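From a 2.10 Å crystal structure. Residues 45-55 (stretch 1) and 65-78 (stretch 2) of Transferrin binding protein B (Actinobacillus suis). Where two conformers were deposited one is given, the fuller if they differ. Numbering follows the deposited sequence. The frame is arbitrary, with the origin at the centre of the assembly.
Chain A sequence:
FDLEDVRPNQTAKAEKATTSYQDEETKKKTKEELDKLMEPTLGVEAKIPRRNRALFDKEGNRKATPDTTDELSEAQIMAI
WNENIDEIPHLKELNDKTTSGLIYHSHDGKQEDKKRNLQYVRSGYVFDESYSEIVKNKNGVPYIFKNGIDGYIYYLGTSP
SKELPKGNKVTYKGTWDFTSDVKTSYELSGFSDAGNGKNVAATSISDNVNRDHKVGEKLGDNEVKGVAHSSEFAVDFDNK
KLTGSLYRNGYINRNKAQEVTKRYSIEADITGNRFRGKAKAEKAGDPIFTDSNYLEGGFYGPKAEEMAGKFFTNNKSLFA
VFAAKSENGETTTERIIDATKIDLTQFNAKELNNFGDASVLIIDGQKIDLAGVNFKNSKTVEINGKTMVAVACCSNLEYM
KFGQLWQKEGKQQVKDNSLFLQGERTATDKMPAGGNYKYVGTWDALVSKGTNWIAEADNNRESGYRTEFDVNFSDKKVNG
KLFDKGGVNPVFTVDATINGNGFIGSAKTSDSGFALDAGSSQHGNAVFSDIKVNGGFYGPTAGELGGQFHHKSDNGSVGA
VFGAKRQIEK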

# COMPACT_ATOMS: atom_id res chain seq x y z
N GLU A 45 0.42 -0.46 13.24
CA GLU A 45 -0.16 -0.22 14.56
C GLU A 45 0.89 -0.40 15.67
O GLU A 45 1.87 -1.12 15.49
N ALA A 46 0.67 0.25 16.82
CA ALA A 46 1.47 -0.00 18.01
C ALA A 46 0.60 0.06 19.26
O ALA A 46 -0.26 0.92 19.39
N LYS A 47 0.88 -0.84 20.18
CA LYS A 47 0.19 -0.88 21.47
C LYS A 47 0.55 0.34 22.32
O LYS A 47 1.69 0.80 22.32
N ILE A 48 -0.42 0.86 23.06
CA ILE A 48 -0.19 1.98 23.99
C ILE A 48 0.57 1.45 25.22
O ILE A 48 0.08 0.54 25.89
N PRO A 49 1.78 1.99 25.50
CA PRO A 49 2.56 1.47 26.64
C PRO A 49 1.92 1.74 28.00
O PRO A 49 1.30 2.80 28.20
N ARG A 50 2.07 0.77 28.91
CA ARG A 50 1.46 0.77 30.25
C ARG A 50 2.54 0.28 31.19
O ARG A 50 3.15 -0.74 30.93
N ARG A 51 2.77 0.98 32.30
CA ARG A 51 3.83 0.56 33.22
C ARG A 51 3.42 -0.68 34.02
O ARG A 51 2.28 -0.79 34.43
N ASN A 52 4.34 -1.62 34.20
CA ASN A 52 4.08 -2.75 35.08
C ASN A 52 4.29 -2.25 36.50
O ASN A 52 5.42 -1.93 36.90
N ARG A 53 3.21 -2.22 37.27
CA ARG A 53 3.27 -1.76 38.65
C ARG A 53 3.51 -2.85 39.71
O ARG A 53 3.54 -2.57 40.91
N ALA A 54 3.68 -4.10 39.26
CA ALA A 54 3.85 -5.24 40.19
C ALA A 54 5.11 -5.08 41.04
O ALA A 54 6.07 -4.42 40.63
N LEU A 55 5.09 -5.68 42.22
CA LEU A 55 6.20 -5.55 43.16
C LEU A 55 7.13 -6.78 43.15
O LEU A 55 8.19 -6.75 43.76
N THR A 65 13.40 -2.65 42.67
CA THR A 65 12.77 -1.41 42.25
C THR A 65 11.65 -1.74 41.28
O THR A 65 11.90 -2.30 40.21
N PRO A 66 10.40 -1.39 41.62
CA PRO A 66 9.32 -1.57 40.65
C PRO A 66 9.71 -0.90 39.32
O PRO A 66 10.48 0.04 39.34
N ASP A 67 9.22 -1.41 38.20
CA ASP A 67 9.60 -0.85 36.91
C ASP A 67 9.40 0.67 36.91
O ASP A 67 8.40 1.18 37.44
N THR A 68 10.35 1.39 36.32
CA THR A 68 10.20 2.84 36.14
C THR A 68 9.87 3.21 34.70
O THR A 68 9.66 4.39 34.41
N THR A 69 9.85 2.23 33.79
CA THR A 69 9.61 2.51 32.38
C THR A 69 8.77 1.45 31.67
O THR A 69 8.66 0.32 32.13
N ASP A 70 8.23 1.82 30.52
CA ASP A 70 7.74 0.84 29.55
C ASP A 70 8.01 1.42 28.17
O ASP A 70 7.40 2.41 27.75
N GLU A 71 8.94 0.79 27.47
CA GLU A 71 9.57 1.39 26.29
C GLU A 71 8.79 1.18 25.01
O GLU A 71 8.03 0.23 24.89
N LEU A 72 8.97 2.08 24.06
CA LEU A 72 8.53 1.82 22.70
C LEU A 72 9.74 1.23 21.97
O LEU A 72 10.87 1.63 22.21
N SER A 73 9.52 0.28 21.07
CA SER A 73 10.62 -0.18 20.26
C SER A 73 10.12 -0.54 18.88
O SER A 73 8.90 -0.70 18.66
N GLU A 74 11.07 -0.72 17.98
CA GLU A 74 10.76 -0.97 16.59
C GLU A 74 10.05 -2.31 16.47
O GLU A 74 9.18 -2.48 15.62
N ALA A 75 10.39 -3.27 17.33
CA ALA A 75 9.68 -4.55 17.34
C ALA A 75 8.20 -4.45 17.77
O ALA A 75 7.41 -5.37 17.54
N GLN A 76 7.81 -3.35 18.39
CA GLN A 76 6.40 -3.20 18.79
C GLN A 76 5.57 -2.48 17.73
O GLN A 76 4.36 -2.37 17.84
N ILE A 77 6.23 -2.01 16.68
CA ILE A 77 5.54 -1.32 15.61
C ILE A 77 5.25 -2.35 14.51
O ILE A 77 6.15 -2.83 13.83
N MET A 78 3.98 -2.68 14.35
CA MET A 78 3.60 -3.85 13.57
C MET A 78 2.86 -3.50 12.30
O MET A 78 1.95 -2.69 12.32

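Water does much of the joining here: six ordered waters bridge the two antiparallel stretches, against four direct hydrogen bonds between them. Two of the four form the bridge where Glu45 pairs with Met78: Glu45 N donates to Met78 O and Met78 N to Glu45 O, both at 2.9 Å. The side chains of this pair share one face of the sheet, with Glu45 CG (chi1 p, chi2 t) 4.2 Å from Met78 CB (chi1 m); the end of Met78 then leads away. Ala46 points sideways and touches Ile77 lightly, CB to CG1 at 4.5 Å.

Next along, two waters join Lys47 to Gln76, one through the Gln76 backbone and one through its side chain. Water 2 accepts from Lys47 N (2.9 Å) and donates to Gln76 O (2.6 Å). Water 1 donates to Lys47 O (2.8 Å) and accepts a weak bond from Gln76 NE2 (3.0 Å). Gln76 (m, t) is held within its own stretch, NE2 donating to Glu71 O at 3.1 Å and OE1 accepting a very short 2.4 Å bond from Ser73 OG. The extended Lys47 side chain leads away from the contact.

In the middle, Pro49 points toward stretch 2, its ring C-gamma exo. Pro49 CG packs 3.5 Å from CD2 of Leu72 (m, t), whose CA-to-CB bond runs sideways but whose end comes nearer. Asp70 (t) also points inward: OD1 lies 3.4 Å from Pro49 CB and accepts from Arg50 N at 3.1 Å, so a side-chain carboxylate takes the place a backbone carbonyl would fill in a strand pair. Water 3 closes a small triangle, accepting from Arg50 N (3.0 Å) and donating to Asp70 OD1 (2.5 Å). Ile48 and Arg50 direct their CB atoms away.

Arg51 (t, t, p) starts sideways, but its end reaches across, and NH1 donates to Asp67 O at 2.8 Å. That oxygen lies at the guanidinium edge, near its plane, while Arg51 CD passes 4.1 Å from Thr68 C. Asp67 (m) points toward stretch 1 and gathers waters with Asn52 (t). From Asp67 OD2, water 4 is 3.0 Å away and water 6 is 2.6 Å; both donate to it, accepting respectively from Asn52 N (2.9 Å) and Asn52 ND2 (3.0 Å). Water 4 also donates to Thr69 O (2.8 Å). Water 5 accepts from Asp67 N (3.1 Å) and donates to Asn52 O (2.7 Å) and Ala54 O (3.0 Å). Asn52 OD1 accepts from Ala54 N at 3.0 Å, within its own stretch.

At the far end, Leu55 (m, t) brings CD2 within 4.1 Å of Pro66 CG, a small apolar contact.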

# COMPACT_ATOMS: atom_id res chain seq x y z
CB GLU A 45 -1.34 -1.17 14.83
CG GLU A 45 -0.88 -2.63 15.10
CD GLU A 45 -2.03 -3.62 15.33
OE1 GLU A 45 -1.75 -4.72 15.87
OE2 GLU A 45 -3.20 -3.33 14.96
CB ALA A 46 2.62 0.99 18.13
CB LYS A 47 0.59 -2.16 22.19
CG LYS A 47 -0.11 -2.41 23.52
CD LYS A 47 0.04 -3.88 23.90
CE LYS A 47 -0.88 -4.28 25.04
NZ LYS A 47 -0.90 -5.76 25.18
CB ILE A 48 -1.55 2.64 24.42
CG1 ILE A 48 -2.26 3.27 23.19
CG2 ILE A 48 -1.34 3.72 25.50
CD1 ILE A 48 -3.73 3.80 23.48
CB PRO A 49 3.90 2.22 26.53
CG PRO A 49 4.03 2.53 25.06
CD PRO A 49 2.60 2.87 24.64
CB ARG A 50 0.28 -0.22 30.29
CG ARG A 50 -1.03 0.28 29.67
CD ARG A 50 -1.81 -0.83 28.96
NE ARG A 50 -2.27 -1.92 29.83
CZ ARG A 50 -3.38 -1.88 30.56
NH1 ARG A 50 -4.15 -0.80 30.57
NH2 ARG A 50 -3.71 -2.93 31.30
CB ARG A 51 4.21 1.68 34.19
CG ARG A 51 5.48 1.38 35.00
CD ARG A 51 5.92 2.61 35.76
NE ARG A 51 4.92 3.05 36.74
CZ ARG A 51 4.89 2.64 38.00
NH1 ARG A 51 5.79 1.76 38.42
NH2 ARG A 51 3.96 3.09 38.83
CB ASN A 52 5.04 -3.92 34.81
CG ASN A 52 4.72 -5.14 35.66
OD1 ASN A 52 3.79 -5.11 36.47
ND2 ASN A 52 5.50 -6.22 35.49
CB ARG A 53 2.00 -0.95 38.95
CG ARG A 53 1.88 0.25 37.97
CD ARG A 53 0.46 0.78 37.85
NE ARG A 53 -0.07 1.13 39.16
CZ ARG A 53 -1.30 1.56 39.38
NH1 ARG A 53 -2.15 1.71 38.37
NH2 ARG A 53 -1.69 1.83 40.62
CB ALA A 54 3.89 -6.55 39.42
CB LEU A 55 5.65 -5.34 44.58
CG LEU A 55 4.62 -4.22 44.72
CD1 LEU A 55 4.12 -4.14 46.15
CD2 LEU A 55 5.20 -2.89 44.28
CB THR A 65 13.77 -0.51 41.50
OG1 THR A 65 14.92 -0.28 42.32
CG2 THR A 65 13.13 0.81 41.11
CB PRO A 66 8.15 -0.83 41.30
CG PRO A 66 8.43 -0.91 42.76
CD PRO A 66 9.92 -0.82 42.89
CB ASP A 67 8.76 -1.45 35.79
CG ASP A 67 9.07 -2.91 35.55
OD1 ASP A 67 9.81 -3.50 36.36
OD2 ASP A 67 8.55 -3.47 34.57
CB THR A 68 11.48 3.59 36.48
OG1 THR A 68 12.53 3.13 35.61
CG2 THR A 68 11.87 3.34 37.95
CB THR A 69 10.94 2.54 31.61
OG1 THR A 69 11.49 1.22 31.60
CG2 THR A 69 11.93 3.50 32.26
CB ASP A 70 6.24 0.52 29.73
CG ASP A 70 5.80 -0.66 28.87
OD1 ASP A 70 4.75 -0.57 28.19
OD2 ASP A 70 6.52 -1.69 28.85
CB GLU A 71 11.00 0.84 26.13
CG GLU A 71 11.89 1.18 27.31
CD GLU A 71 13.31 0.70 27.10
OE1 GLU A 71 14.17 1.00 27.96
OE2 GLU A 71 13.57 0.01 26.08
CB LEU A 72 8.10 3.13 22.04
CG LEU A 72 6.76 3.73 22.46
CD1 LEU A 72 6.61 5.17 21.94
CD2 LEU A 72 5.62 2.85 21.96
CB SER A 73 11.29 -1.41 20.88
OG SER A 73 10.35 -2.45 20.96
CB GLU A 74 12.05 -0.89 15.78
CG GLU A 74 11.92 -1.24 14.32
CD GLU A 74 13.27 -1.20 13.62
OE1 GLU A 74 14.07 -0.29 13.94
OE2 GLU A 74 13.52 -2.07 12.76
CB ALA A 75 10.40 -5.57 18.21
CB GLN A 76 6.30 -2.46 20.13
CG GLN A 76 6.84 -3.26 21.30
CD GLN A 76 7.36 -2.39 22.42
OE1 GLN A 76 8.57 -2.23 22.59
NE2 GLN A 76 6.45 -1.81 23.19
CB ILE A 77 6.43 -0.17 15.10
CG1 ILE A 77 6.69 0.79 16.26
CG2 ILE A 77 5.79 0.55 13.93
CD1 ILE A 77 7.64 1.90 15.91
CB MET A 78 2.68 -4.74 14.42
CG MET A 78 3.01 -4.74 15.90
SD MET A 78 3.10 -6.42 16.52
CE MET A 78 4.57 -6.93 15.64
O HOH W 1 4.00 -0.69 21.76
O HOH W 2 2.67 -3.08 19.72
O HOH W 3 2.77 -2.08 28.32
O HOH W 4 6.89 -1.73 32.85
O HOH W 5 7.18 -3.74 37.98
O HOH W 6 8.04 -5.88 33.90